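Local coordinates for protein phenol hydroxylase component phL (Pseudomonas stutzeri, PDB 3U52) that probably serves as the helical beta subunit of a bacterial multicomponent phenol hydroxylase, packing beside the catalytic subunit that oxidises phenol, at residues 77-80 against 81-85; 152-155 against 156-160; 159-162 against 163-167; 220-223 against 224-228; 255-258 against 259-263. One frame throughout, in Å; residues are numbered along the deposited sequence.

Contact 1 (77-80 against 81-85)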
loop_
_atom_site.group_PDB
_atom_site.type_symbol
_atom_site.label_atom_id
_atom_site.label_comp_id
_atom_site.label_asym_id
_atom_site.label_seq_id
_atom_site.Cartn_x
_atom_site.Cartn_y
_atom_site.Cartn_z
ATOM N N ARG D 77 21.462 4.077 -10.918
ATOM C CA ARG D 77 19.996 4.077 -10.895
ATOM C C ARG D 77 19.427 3.561 -9.540
ATOM O O ARG D 77 18.253 3.749 -9.244
ATOM C CB ARG D 77 19.459 3.206 -12.050
ATOM C CG ARG D 77 19.938 3.572 -13.460
ATOM C CD ARG D 77 19.709 2.363 -14.395
ATOM N NE ARG D 77 20.256 1.111 -13.850
ATOM C CZ ARG D 77 19.997 -0.113 -14.325
ATOM N NH1 ARG D 77 19.284 -0.258 -15.412
ATOM N NH2 ARG D 77 20.500 -1.192 -13.729
ATOM N N GLN D 78 20.264 2.893 -8.740
ATOM C CA GLN D 78 19.835 2.288 -7.449
ATOM C C GLN D 78 18.664 1.289 -7.577
ATOM O O GLN D 78 17.742 1.257 -6.759
ATOM C CB GLN D 78 19.530 3.392 -6.449
ATOM C CG GLN D 78 20.649 4.421 -6.413
ATOM C CD GLN D 78 21.711 4.098 -5.435
ATOM O OE1 GLN D 78 22.838 3.677 -5.821
ATOM N NE2 GLN D 78 21.407 4.291 -4.151
ATOM N N PHE D 79 18.708 0.470 -8.620
ATOM C CA PHE D 79 17.680 -0.500 -8.862
ATOM C C PHE D 79 17.862 -1.720 -7.935
ATOM O O PHE D 79 18.765 -2.512 -8.107
ATOM C CB PHE D 79 17.709 -0.963 -10.326
ATOM C CG PHE D 79 17.017 -0.052 -11.303
ATOM C CD1 PHE D 79 16.953 -0.419 -12.654
ATOM C CD2 PHE D 79 16.433 1.151 -10.926
ATOM C CE1 PHE D 79 16.315 0.422 -13.597
ATOM C CE2 PHE D 79 15.806 1.995 -11.871
ATOM C CZ PHE D 79 15.718 1.627 -13.192
ATOM N N TYR D 80 16.972 -1.859 -6.965
ATOM C CA TYR D 80 16.675 -3.162 -6.368
ATOM C C TYR D 80 15.449 -3.604 -7.118
ATOM O O TYR D 80 14.947 -2.839 -7.979
ATOM C CB TYR D 80 16.489 -3.068 -4.848
ATOM C CG TYR D 80 15.427 -2.080 -4.441
ATOM C CD1 TYR D 80 14.160 -2.511 -4.111
ATOM C CD2 TYR D 80 15.690 -0.731 -4.396
ATOM C CE1 TYR D 80 13.159 -1.621 -3.775
ATOM C CE2 TYR D 80 14.705 0.164 -4.041
ATOM C CZ TYR D 80 13.432 -0.297 -3.741
ATOM O OH TYR D 80 12.415 0.579 -3.390
ATOM N N TYR D 81 14.929 -4.801 -6.820
ATOM C CA TYR D 81 13.869 -5.384 -7.636
ATOM C C TYR D 81 12.652 -4.455 -7.801
ATOM O O TYR D 81 12.168 -4.266 -8.904
ATOM C CB TYR D 81 13.401 -6.727 -7.072
ATOM C CG TYR D 81 12.308 -7.357 -7.867
ATOM C CD1 TYR D 81 12.596 -8.255 -8.900
ATOM C CD2 TYR D 81 10.968 -7.082 -7.589
ATOM C CE1 TYR D 81 11.592 -8.866 -9.614
ATOM C CE2 TYR D 81 9.937 -7.716 -8.316
ATOM C CZ TYR D 81 10.274 -8.593 -9.318
ATOM O OH TYR D 81 9.292 -9.224 -10.007
ATOM N N GLY D 82 12.139 -3.909 -6.693
ATOM C CA GLY D 82 10.930 -3.099 -6.794
ATOM C C GLY D 82 11.142 -1.822 -7.603
ATOM O O GLY D 82 10.223 -1.405 -8.299
ATOM N N ALA D 83 12.328 -1.221 -7.560
ATOM C CA ALA D 83 12.602 0.026 -8.341
ATOM C C ALA D 83 12.705 -0.305 -9.824
ATOM O O ALA D 83 12.213 0.412 -10.713
ATOM C CB ALA D 83 13.842 0.688 -7.867
ATOM N N TYR D 84 13.285 -1.459 -10.085
ATOM C CA TYR D 84 13.381 -1.951 -11.452
ATOM C C TYR D 84 12.012 -2.216 -12.069
ATOM O O TYR D 84 11.712 -1.707 -13.172
ATOM C CB TYR D 84 14.371 -3.165 -11.529
ATOM C CG TYR D 84 14.212 -3.979 -12.808
ATOM C CD1 TYR D 84 14.741 -3.527 -13.995
ATOM C CD2 TYR D 84 13.501 -5.174 -12.808
ATOM C CE1 TYR D 84 14.596 -4.266 -15.190
ATOM C CE2 TYR D 84 13.327 -5.923 -14.003
ATOM C CZ TYR D 84 13.898 -5.448 -15.180
ATOM O OH TYR D 84 13.748 -6.147 -16.384
ATOM N N VAL D 85 11.168 -3.009 -11.419
ATOM C CA VAL D 85 9.897 -3.342 -12.066
ATOM C C VAL D 85 8.990 -2.087 -12.121
ATOM O O VAL D 85 8.209 -1.938 -13.054
ATOM C CB VAL D 85 9.111 -4.548 -11.438
ATOM C CG1 VAL D 85 9.773 -5.917 -11.719
ATOM C CG2 VAL D 85 8.808 -4.336 -9.918
#
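Phe79 lies across the first turn of helix 81-105, meeting Ala83 and Tyr84 where the chain enters the helix. Its CB approaches Tyr84 CB, and Phe79 CG lies at 4.1 Å from the same carbon. Beyond CG the ring divides its contacts: CD1 packs on Tyr84 CB at 3.9 Å and near the edge of the Tyr84 ring, while CD2 rests on the Ala83 methyl, CB, at 4.0 Å. Farther out, CE2 passes Ala83 O, and CE1 reaches toward Glu259. One face of the ring takes Tyr84 CA in a CH-pi contact, 14° off the normal; the opposite face lies against Arg77 CB.

Tyr80, the N-cap residue, holds the helix start through its carbonyl. Tyr84 N donates to Tyr80 O at 3.0 Å and 163°, and Ala83 N adds a weak bond to that oxygen. With CG wedged between the backbone N and carbonyl carbon (chi1 56°), the Tyr80 ring reaches forward over the first turn and receives Ala83 CB on its face, in a second CH-pi contact.

Around this turn, Tyr84 OH bonds to Asp159 and its ring stacks on Tyr155 of helix 147-175; Phe79 also touches helix 251-274, Tyr80 rests on helix 31-36, and Tyr81 OH bonds to an aromatic side chain of a neighbouring subunit.

Contact 2 (152-155 against 156-160)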
loop_
_atom_site.group_PDB
_atom_site.type_symbol
_atom_site.label_atom_id
_atom_site.label_comp_id
_atom_site.label_asym_id
_atom_site.label_seq_id
_atom_site.Cartn_x
_atom_site.Cartn_y
_atom_site.Cartn_z
ATOM N N MET D 152 22.427 -6.374 -11.748
ATOM C CA MET D 152 22.370 -5.482 -12.930
ATOM C C MET D 152 22.328 -6.300 -14.192
ATOM O O MET D 152 21.715 -5.934 -15.179
ATOM C CB MET D 152 23.593 -4.567 -12.938
ATOM C CG MET D 152 23.582 -3.505 -11.819
ATOM S SD MET D 152 24.856 -2.218 -12.130
ATOM C CE MET D 152 26.424 -3.056 -11.982
ATOM N N HIS D 153 22.980 -7.457 -14.170
ATOM C CA HIS D 153 22.909 -8.371 -15.324
ATOM C C HIS D 153 21.600 -9.171 -15.515
ATOM O O HIS D 153 21.161 -9.347 -16.648
ATOM C CB HIS D 153 24.158 -9.272 -15.345
ATOM C CG HIS D 153 25.396 -8.505 -15.622
ATOM N ND1 HIS D 153 26.139 -7.915 -14.627
ATOM C CD2 HIS D 153 26.010 -8.196 -16.790
ATOM C CE1 HIS D 153 27.165 -7.280 -15.165
ATOM N NE2 HIS D 153 27.117 -7.442 -16.472
ATOM N N ILE D 154 20.948 -9.621 -14.440
ATOM C CA ILE D 154 19.653 -10.249 -14.635
ATOM C C ILE D 154 18.613 -9.208 -15.132
ATOM O O ILE D 154 17.817 -9.521 -16.007
ATOM C CB ILE D 154 19.107 -11.046 -13.404
ATOM C CG1 ILE D 154 17.884 -11.874 -13.817
ATOM C CG2 ILE D 154 18.662 -10.107 -12.272
ATOM C CD1 ILE D 154 18.117 -13.324 -14.099
ATOM N N TYR D 155 18.630 -7.991 -14.585
ATOM C CA TYR D 155 17.700 -6.930 -15.045
ATOM C C TYR D 155 17.908 -6.655 -16.548
ATOM O O TYR D 155 16.960 -6.627 -17.331
ATOM C CB TYR D 155 17.923 -5.632 -14.241
ATOM C CG TYR D 155 17.607 -5.765 -12.756
ATOM C CD1 TYR D 155 18.195 -4.928 -11.820
ATOM C CD2 TYR D 155 16.677 -6.730 -12.296
ATOM C CE1 TYR D 155 17.908 -5.069 -10.444
ATOM C CE2 TYR D 155 16.386 -6.863 -10.932
ATOM C CZ TYR D 155 17.007 -6.007 -10.040
ATOM O OH TYR D 155 16.811 -6.133 -8.699
ATOM N N THR D 156 19.154 -6.499 -16.951
ATOM C CA THR D 156 19.434 -6.216 -18.363
ATOM C C THR D 156 19.081 -7.417 -19.285
ATOM O O THR D 156 18.542 -7.216 -20.383
ATOM C CB THR D 156 20.857 -5.574 -18.567
ATOM O OG1 THR D 156 20.838 -4.713 -19.734
ATOM C CG2 THR D 156 21.897 -6.601 -18.744
ATOM N N GLY D 157 19.337 -8.645 -18.839
ATOM C CA GLY D 157 18.966 -9.837 -19.632
ATOM C C GLY D 157 17.461 -9.968 -19.808
ATOM O O GLY D 157 16.977 -10.354 -20.879
ATOM N N MET D 158 16.705 -9.653 -18.760
ATOM C CA MET D 158 15.255 -9.642 -18.874
ATOM C C MET D 158 14.749 -8.504 -19.791
ATOM O O MET D 158 13.847 -8.726 -20.580
ATOM C CB MET D 158 14.586 -9.644 -17.481
ATOM C CG MET D 158 14.843 -10.956 -16.643
ATOM S SD MET D 158 14.944 -12.510 -17.628
ATOM C CE MET D 158 16.754 -12.856 -17.685
ATOM N N ASP D 159 15.374 -7.335 -19.736
ATOM C CA ASP D 159 15.096 -6.233 -20.687
ATOM C C ASP D 159 15.338 -6.689 -22.132
ATOM O O ASP D 159 14.568 -6.363 -23.009
ATOM C CB ASP D 159 16.056 -5.087 -20.427
ATOM C CG ASP D 159 15.815 -4.387 -19.086
ATOM O OD1 ASP D 159 14.717 -4.540 -18.515
ATOM O OD2 ASP D 159 16.744 -3.692 -18.602
ATOM N N ARG D 160 16.415 -7.451 -22.367
ATOM C CA ARG D 160 16.748 -7.905 -23.744
ATOM C C ARG D 160 15.679 -8.834 -24.275
ATOM O O ARG D 160 15.337 -8.754 -25.449
ATOM C CB ARG D 160 18.149 -8.583 -23.861
ATOM C CG ARG D 160 19.307 -7.861 -23.232
ATOM C CD ARG D 160 19.399 -6.374 -23.648
ATOM N NE ARG D 160 19.853 -6.184 -25.023
ATOM C CZ ARG D 160 21.121 -6.011 -25.396
ATOM N NH1 ARG D 160 22.103 -5.963 -24.491
ATOM N NH2 ARG D 160 21.400 -5.874 -26.688
#
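Ile154 swings CG1 opposite its own N (chi1 -169°), while Met158 bends back at chi2 (-35°); together these torsions bring Ile154 CD1 to Met158 CE at 3.9 Å. The pair is an i to i+4 contact within helix 147-175, a buried helix of an all-helical bundle. Both side chains also pack on polar residues of a neighbouring subunit. Backbone bonds of the same spacing run beneath them, among them Gly157 N to His153 O at 2.9 Å.

Thr156 turns its methyl back over the preceding turn, CG2 lying 3.5 Å from His153 O and 3.6 Å from Met152 O; its side chain also packs against Trp256 and Trp263. His153 bonds through NE2 to Thr215 OG1 on helix 211-240 and through ND1 back to Val149 O of its own helix.

Asp159 bends over the turn before it, probably at some electrostatic cost, which Arg88, Tyr84 and Trp256 would offset by gripping its carboxylate: Asp159 OD2 and OD1 lie 3.2 and 3.3 Å from Tyr155 O, a carbonyl already bonded to Asp159 N.

Contact 3 (159-162 against 163-167)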
loop_
_atom_site.group_PDB
_atom_site.type_symbol
_atom_site.label_atom_id
_atom_site.label_comp_id
_atom_site.label_asym_id
_atom_site.label_seq_id
_atom_site.Cartn_x
_atom_site.Cartn_y
_atom_site.Cartn_z
ATOM N N ASP D 159 15.374 -7.335 -19.736
ATOM C CA ASP D 159 15.096 -6.233 -20.687
ATOM C C ASP D 159 15.338 -6.689 -22.132
ATOM O O ASP D 159 14.568 -6.363 -23.009
ATOM C CB ASP D 159 16.056 -5.087 -20.427
ATOM C CG ASP D 159 15.815 -4.387 -19.086
ATOM O OD1 ASP D 159 14.717 -4.540 -18.515
ATOM O OD2 ASP D 159 16.744 -3.692 -18.602
ATOM N N ARG D 160 16.415 -7.451 -22.367
ATOM C CA ARG D 160 16.748 -7.905 -23.744
ATOM C C ARG D 160 15.679 -8.834 -24.275
ATOM O O ARG D 160 15.337 -8.754 -25.449
ATOM C CB ARG D 160 18.149 -8.583 -23.861
ATOM C CG ARG D 160 19.307 -7.861 -23.232
ATOM C CD ARG D 160 19.399 -6.374 -23.648
ATOM N NE ARG D 160 19.853 -6.184 -25.023
ATOM C CZ ARG D 160 21.121 -6.011 -25.396
ATOM N NH1 ARG D 160 22.103 -5.963 -24.491
ATOM N NH2 ARG D 160 21.400 -5.874 -26.688
ATOM N N LEU D 161 15.160 -9.712 -23.430
ATOM C CA LEU D 161 14.050 -10.571 -23.807
ATOM C C LEU D 161 12.790 -9.740 -24.120
ATOM O O LEU D 161 12.145 -9.993 -25.114
ATOM C CB LEU D 161 13.735 -11.539 -22.686
ATOM C CG LEU D 161 12.500 -12.391 -22.911
ATOM C CD1 LEU D 161 12.771 -13.329 -24.140
ATOM C CD2 LEU D 161 12.092 -13.163 -21.634
ATOM N N GLY D 162 12.463 -8.769 -23.263
ATOM C CA GLY D 162 11.390 -7.782 -23.527
ATOM C C GLY D 162 11.579 -7.046 -24.845
ATOM O O GLY D 162 10.658 -6.948 -25.626
ATOM N N ILE D 163 12.783 -6.551 -25.114
ATOM C CA ILE D 163 13.050 -5.891 -26.406
ATOM C C ILE D 163 12.849 -6.832 -27.623
ATOM O O ILE D 163 12.240 -6.465 -28.628
ATOM C CB ILE D 163 14.436 -5.233 -26.416
ATOM C CG1 ILE D 163 14.417 -4.013 -25.492
ATOM C CG2 ILE D 163 14.835 -4.795 -27.836
ATOM C CD1 ILE D 163 15.757 -3.616 -25.061
ATOM N N GLY D 164 13.324 -8.051 -27.501
ATOM C CA GLY D 164 13.155 -9.078 -28.533
ATOM C C GLY D 164 11.708 -9.367 -28.769
ATOM O O GLY D 164 11.278 -9.514 -29.939
ATOM N N GLN D 165 10.918 -9.365 -27.684
ATOM C CA GLN D 165 9.442 -9.520 -27.820
ATOM C C GLN D 165 8.751 -8.372 -28.563
ATOM O O GLN D 165 7.971 -8.616 -29.463
ATOM C CB GLN D 165 8.758 -9.849 -26.465
ATOM C CG GLN D 165 9.171 -11.236 -25.966
ATOM C CD GLN D 165 8.720 -11.545 -24.577
ATOM O OE1 GLN D 165 8.619 -12.692 -24.200
ATOM N NE2 GLN D 165 8.461 -10.522 -23.800
ATOM N N TYR D 166 9.061 -7.127 -28.226
ATOM C CA TYR D 166 8.603 -5.987 -29.045
ATOM C C TYR D 166 8.937 -6.092 -30.547
ATOM O O TYR D 166 8.063 -5.830 -31.382
ATOM C CB TYR D 166 9.164 -4.675 -28.506
ATOM C CG TYR D 166 8.438 -4.256 -27.253
ATOM C CD1 TYR D 166 9.121 -3.735 -26.163
ATOM C CD2 TYR D 166 7.056 -4.366 -27.176
ATOM C CE1 TYR D 166 8.432 -3.354 -24.992
ATOM C CE2 TYR D 166 6.352 -3.992 -26.015
ATOM C CZ TYR D 166 7.044 -3.499 -24.937
ATOM O OH TYR D 166 6.358 -3.118 -23.806
ATOM N N LEU D 167 10.180 -6.463 -30.872
ATOM C CA LEU D 167 10.615 -6.604 -32.287
ATOM C C LEU D 167 9.810 -7.725 -32.966
ATOM O O LEU D 167 9.319 -7.560 -34.087
ATOM C CB LEU D 167 12.139 -6.843 -32.382
ATOM C CG LEU D 167 13.129 -5.720 -32.061
ATOM C CD1 LEU D 167 14.543 -6.287 -31.797
ATOM C CD2 LEU D 167 13.149 -4.634 -33.138
#
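Ile163 lays its longer branch against the carbonyl oxygen of Asp159, CG1 at 3.4 Å and CD1 at 3.6 Å from Asp159 O, while its own N donates to that oxygen at 2.8 Å. CG1 beside the backbone N (chi1 -71°) directs the branch back down the helix. Two residues on, Gln165 does much the same: its CG is 3.3 Å from Leu161 O, the acceptor of Gln165 N. Tyr166 N gives Gly162 O a nearly straight bond (3.1 Å, 170°), and the ring lies obliquely beside this oxygen, Tyr166 CD1 to Gly162 O being 3.6 Å. These are i to i+4 backbone bonds of the buried helix 147-175 in the all-helical bundle.

Farther out, Tyr166 is fixed by its OH bond to Glu96 and by the rings of Phe99 and Phe252. Ile163 packs on Met253 and Trp256 of helix 251-274 and on Tyr227 of helix 211-240.

Chemically, each of these carbonyls keeps its helical N-H and is flanked by side-chain carbon, which would shield these bonds from water.

Contact 4 (220-223 against 224-228)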
loop_
_atom_site.group_PDB
_atom_site.type_symbol
_atom_site.label_atom_id
_atom_site.label_comp_id
_atom_site.label_asym_id
_atom_site.label_seq_id
_atom_site.Cartn_x
_atom_site.Cartn_y
_atom_site.Cartn_z
ATOM N N ILE D 220 28.952 -3.437 -23.762
ATOM C CA ILE D 220 29.643 -2.209 -24.168
ATOM C C ILE D 220 29.905 -2.208 -25.693
ATOM O O ILE D 220 29.405 -1.340 -26.418
ATOM C CB ILE D 220 31.045 -1.975 -23.427
ATOM C CG1 ILE D 220 30.983 -2.163 -21.890
ATOM C CG2 ILE D 220 31.658 -0.593 -23.809
ATOM C CD1 ILE D 220 29.874 -1.407 -21.225
ATOM N N LEU D 221 30.682 -3.173 -26.173
ATOM C CA LEU D 221 31.124 -3.153 -27.586
ATOM C C LEU D 221 30.009 -3.416 -28.618
ATOM O O LEU D 221 29.802 -2.600 -29.510
ATOM C CB LEU D 221 32.322 -4.077 -27.819
ATOM C CG LEU D 221 33.593 -3.865 -26.965
ATOM C CD1 LEU D 221 34.617 -4.960 -27.342
ATOM C CD2 LEU D 221 34.204 -2.436 -27.003
ATOM N N ILE D 222 29.264 -4.504 -28.503
ATOM C CA ILE D 222 28.195 -4.753 -29.475
ATOM C C ILE D 222 27.047 -3.712 -29.331
ATOM O O ILE D 222 26.705 -3.008 -30.275
ATOM C CB ILE D 222 27.669 -6.194 -29.362
ATOM C CG1 ILE D 222 28.750 -7.196 -29.869
ATOM C CG2 ILE D 222 26.424 -6.364 -30.199
ATOM C CD1 ILE D 222 28.536 -8.604 -29.379
ATOM N N ASP D 223 26.506 -3.592 -28.123
ATOM C CA ASP D 223 25.389 -2.679 -27.858
ATOM C C ASP D 223 25.770 -1.224 -28.108
ATOM O O ASP D 223 24.949 -0.458 -28.589
ATOM C CB ASP D 223 24.883 -2.848 -26.413
ATOM C CG ASP D 223 24.208 -4.218 -26.171
ATOM O OD1 ASP D 223 24.083 -5.065 -27.104
ATOM O OD2 ASP D 223 23.811 -4.482 -25.005
ATOM N N GLY D 224 27.002 -0.846 -27.778
ATOM C CA GLY D 224 27.423 0.533 -27.882
ATOM C C GLY D 224 27.657 1.032 -29.297
ATOM O O GLY D 224 27.874 2.237 -29.517
ATOM N N MET D 225 27.633 0.119 -30.259
ATOM C CA MET D 225 27.687 0.481 -31.667
ATOM C C MET D 225 26.349 0.166 -32.289
ATOM O O MET D 225 25.825 0.981 -33.055
ATOM C CB MET D 225 28.790 -0.326 -32.386
ATOM C CG MET D 225 30.132 0.408 -32.511
ATOM S SD MET D 225 31.299 -0.539 -33.528
ATOM C CE MET D 225 31.871 -1.750 -32.330
ATOM N N MET D 226 25.780 -1.000 -31.946
ATOM C CA MET D 226 24.499 -1.432 -32.530
ATOM C C MET D 226 23.298 -0.512 -32.265
ATOM O O MET D 226 22.537 -0.188 -33.186
ATOM C CB MET D 226 24.138 -2.841 -32.069
ATOM C CG MET D 226 22.811 -3.324 -32.619
ATOM S SD MET D 226 22.587 -5.062 -32.280
ATOM C CE MET D 226 22.285 -4.960 -30.495
ATOM N N TYR D 227 23.091 -0.172 -30.996
ATOM C CA TYR D 227 21.952 0.649 -30.623
ATOM C C TYR D 227 21.972 2.019 -31.307
ATOM O O TYR D 227 20.978 2.393 -31.883
ATOM C CB TYR D 227 21.803 0.714 -29.087
ATOM C CG TYR D 227 20.950 -0.423 -28.619
ATOM C CD1 TYR D 227 21.471 -1.695 -28.515
ATOM C CD2 TYR D 227 19.576 -0.232 -28.372
ATOM C CE1 TYR D 227 20.685 -2.760 -28.127
ATOM C CE2 TYR D 227 18.760 -1.290 -27.982
ATOM C CZ TYR D 227 19.326 -2.540 -27.871
ATOM O OH TYR D 227 18.542 -3.576 -27.478
ATOM N N PRO D 228 23.108 2.767 -31.244
ATOM C CA PRO D 228 23.120 4.016 -32.046
ATOM C C PRO D 228 22.893 3.794 -33.543
ATOM O O PRO D 228 22.095 4.511 -34.136
ATOM C CB PRO D 228 24.511 4.615 -31.768
ATOM C CG PRO D 228 24.888 4.021 -30.337
ATOM C CD PRO D 228 24.367 2.597 -30.470
#
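Ile222 O is gripped by two consecutive N-H groups. Met226 N comes nearly end-on to the carbonyl at 2.8 Å, with an angle of 163° at the hydrogen, whereas Met225 N reaches it at 3.3 Å from well above the carbonyl plane. Met226 CB crowds the same oxygen at 3.1 Å. Instead of bonding one full turn back, Met225 N stays 3.6 Å from Leu221 O. Gly224 N donates to Ile220 O at 2.8 Å, bent to 131°.

Helix 211-240 is thus irregular here: a wider pi-type turn at 220-222 runs into a kink, and Pro228, which has no N-H to give, sets CD 3.6 Å from Asp223 O.

Asp223 and Met226 run side by side, OD1 approaching the Met226 methyl, CE, at 3.8 Å. Asp223 OD1 accepts a hydrogen bond from Gln218 NE2; OD2 faces Arg160 in a salt bridge modelled implausibly short. Tyr227 turns a ring edge to Asp223 O, CD1 at 3.7 Å, and its OH bonds to Glu130. The Tyr227 ring is nearly parallel, at about 5°, to that of Tyr257 and borders a bound xenon.

Contact 5 (255-258 against 259-263)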
loop_
_atom_site.group_PDB
_atom_site.type_symbol
_atom_site.label_atom_id
_atom_site.label_comp_id
_atom_site.label_asym_id
_atom_site.label_seq_id
_atom_site.Cartn_x
_atom_site.Cartn_y
_atom_site.Cartn_z
ATOM N N ASP D 255 14.888 4.855 -25.071
ATOM C CA ASP D 255 14.851 5.157 -23.646
ATOM C C ASP D 255 15.671 4.134 -22.832
ATOM O O ASP D 255 16.428 4.514 -21.930
ATOM C CB ASP D 255 13.374 5.163 -23.147
ATOM C CG ASP D 255 12.604 6.455 -23.563
ATOM O OD1 ASP D 255 13.267 7.418 -24.033
ATOM O OD2 ASP D 255 11.336 6.496 -23.452
ATOM N N TRP D 256 15.486 2.844 -23.127
ATOM C CA TRP D 256 16.244 1.766 -22.461
ATOM C C TRP D 256 17.765 1.985 -22.591
ATOM O O TRP D 256 18.523 1.935 -21.605
ATOM C CB TRP D 256 15.851 0.366 -23.015
ATOM C CG TRP D 256 16.721 -0.717 -22.455
ATOM C CD1 TRP D 256 16.560 -1.342 -21.248
ATOM C CD2 TRP D 256 17.961 -1.228 -23.007
ATOM N NE1 TRP D 256 17.587 -2.241 -21.036
ATOM C CE2 TRP D 256 18.451 -2.205 -22.096
ATOM C CE3 TRP D 256 18.663 -1.010 -24.212
ATOM C CZ2 TRP D 256 19.629 -2.937 -22.334
ATOM C CZ3 TRP D 256 19.856 -1.719 -24.436
ATOM C CH2 TRP D 256 20.328 -2.665 -23.488
ATOM N N TYR D 257 18.198 2.244 -23.818
ATOM C CA TYR D 257 19.602 2.422 -24.123
ATOM C C TYR D 257 20.203 3.561 -23.369
ATOM O O TYR D 257 21.268 3.387 -22.774
ATOM C CB TYR D 257 19.842 2.623 -25.609
ATOM C CG TYR D 257 21.305 2.734 -25.935
ATOM C CD1 TYR D 257 22.151 1.656 -25.743
ATOM C CD2 TYR D 257 21.847 3.948 -26.388
ATOM C CE1 TYR D 257 23.489 1.749 -26.031
ATOM C CE2 TYR D 257 23.196 4.062 -26.682
ATOM C CZ TYR D 257 24.008 2.939 -26.500
ATOM O OH TYR D 257 25.333 2.980 -26.753
ATOM N N LYS D 258 19.531 4.716 -23.370
ATOM C CA LYS D 258 20.015 5.890 -22.634
ATOM C C LYS D 258 20.225 5.588 -21.147
ATOM O O LYS D 258 21.233 6.002 -20.545
ATOM C CB LYS D 258 19.016 7.054 -22.775
ATOM C CG LYS D 258 19.051 7.687 -24.164
ATOM C CD LYS D 258 20.504 8.267 -24.412
ATOM C CE LYS D 258 21.131 7.893 -25.786
ATOM N NZ LYS D 258 21.053 8.986 -26.813
ATOM N N GLU D 259 19.272 4.878 -20.559
ATOM C CA GLU D 259 19.380 4.489 -19.140
ATOM C C GLU D 259 20.530 3.492 -18.910
ATOM O O GLU D 259 21.169 3.512 -17.882
ATOM C CB GLU D 259 18.029 3.922 -18.660
ATOM C CG GLU D 259 18.051 3.375 -17.222
ATOM C CD GLU D 259 17.065 2.219 -17.028
ATOM O OE1 GLU D 259 15.855 2.507 -16.835
ATOM O OE2 GLU D 259 17.503 1.024 -17.090
ATOM N N SER D 260 20.796 2.615 -19.869
ATOM C CA SER D 260 21.750 1.536 -19.659
ATOM C C SER D 260 23.188 2.041 -19.665
ATOM O O SER D 260 24.066 1.479 -19.038
ATOM C CB SER D 260 21.579 0.473 -20.731
ATOM O OG SER D 260 22.170 0.924 -21.936
ATOM N N LEU D 261 23.415 3.125 -20.377
ATOM C CA LEU D 261 24.679 3.844 -20.302
ATOM C C LEU D 261 25.048 4.240 -18.872
ATOM O O LEU D 261 26.224 4.242 -18.508
ATOM C CB LEU D 261 24.612 5.044 -21.231
ATOM C CG LEU D 261 25.137 5.132 -22.674
ATOM C CD1 LEU D 261 25.324 3.838 -23.410
ATOM C CD2 LEU D 261 24.280 6.113 -23.460
ATOM N N ARG D 262 24.067 4.528 -18.017
ATOM C CA ARG D 262 24.403 4.889 -16.635
ATOM C C ARG D 262 25.167 3.784 -15.919
ATOM O O ARG D 262 26.249 4.029 -15.377
ATOM C CB ARG D 262 23.152 5.314 -15.844
ATOM C CG ARG D 262 22.499 6.589 -16.426
ATOM C CD ARG D 262 21.416 7.087 -15.509
ATOM N NE ARG D 262 21.960 7.604 -14.255
ATOM C CZ ARG D 262 21.219 7.813 -13.169
ATOM N NH1 ARG D 262 19.921 7.522 -13.195
ATOM N NH2 ARG D 262 21.772 8.288 -12.063
ATOM N N TRP D 263 24.651 2.559 -15.928
ATOM C CA TRP D 263 25.294 1.545 -15.123
ATOM C C TRP D 263 26.486 0.932 -15.846
ATOM O O TRP D 263 27.438 0.562 -15.187
ATOM C CB TRP D 263 24.303 0.469 -14.677
ATOM C CG TRP D 263 23.822 -0.488 -15.752
ATOM C CD1 TRP D 263 22.685 -0.360 -16.516
ATOM C CD2 TRP D 263 24.411 -1.753 -16.131
ATOM N NE1 TRP D 263 22.564 -1.422 -17.363
ATOM C CE2 TRP D 263 23.597 -2.299 -17.152
ATOM C CE3 TRP D 263 25.557 -2.467 -15.718
ATOM C CZ2 TRP D 263 23.890 -3.546 -17.770
ATOM C CZ3 TRP D 263 25.849 -3.688 -16.316
ATOM C CH2 TRP D 263 25.028 -4.213 -17.340
#
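Leu261 folds back over the preceding turn onto Tyr257, its CD1 3.5 Å from the ring carbon CZ and also touching OH. The approach to the ring is oblique, and the leucine torsions behind it are unusual (chi2 22°), which may reflect strain or the fit. Nearer the backbone, Leu261 CB sits 3.6 Å from Lys258 O, and CD2 lies near the Lys258 aliphatic chain, 4.3 Å from CE.

Glu259 sets CB 3.6 Å from Trp256 O, while its N bonds to Asp255 O. Its carboxylate is held outside this turn, OE2 bridging the guanidinium groups of Arg88 and Arg77.

Ser260 lies between Glu259 and Leu261, and places OG in the notch between its N and carbonyl carbon (chi1 77°). From there OG donates to Tyr257 O at 2.8 Å. The same oxygen takes Leu261 N at 3.2 Å and a weak bond from Ser260 N. Ser260 CB rests over the six-membered ring of Trp256, 11° off the normal; Trp256 NE1 bonds to Asp159.

Such i to i+3 and i to i+4 packing is ordinary helix architecture, but on helix 251-274 it carries part of the xenon site seen in the crystal: Tyr257 touches a bound xenon, and Tyr227 and Asp232 also line xenon sites.

Contacts 2 and 3 follow one another on helix 147-175 and share Asp159 and Arg160, which tie the rest together. Asp159 OD1 meets Tyr84 OH of contact 1 at 2.8 Å, and its OD2 meets Trp256 NE1 of contact 5 at 3.0 Å. Contact 1 also reaches contact 5 directly, through Arg77 NH1 and Glu259 OE2 at 2.8 Å. Arg160 NH2 packs on Tyr227 CE1 of contact 4 at 3.5 Å. Contacts 4 and 5 meet where Tyr227 CB lies 3.5 Å from Tyr257 CD1, each side chain about 4 Å from a bound xenon. Contacts 1, 2 and 3 all touch the neighbouring subunit, whereas contacts 4 and 5 do not; contact 1 is centred about 23 Å from the centre of contact 4.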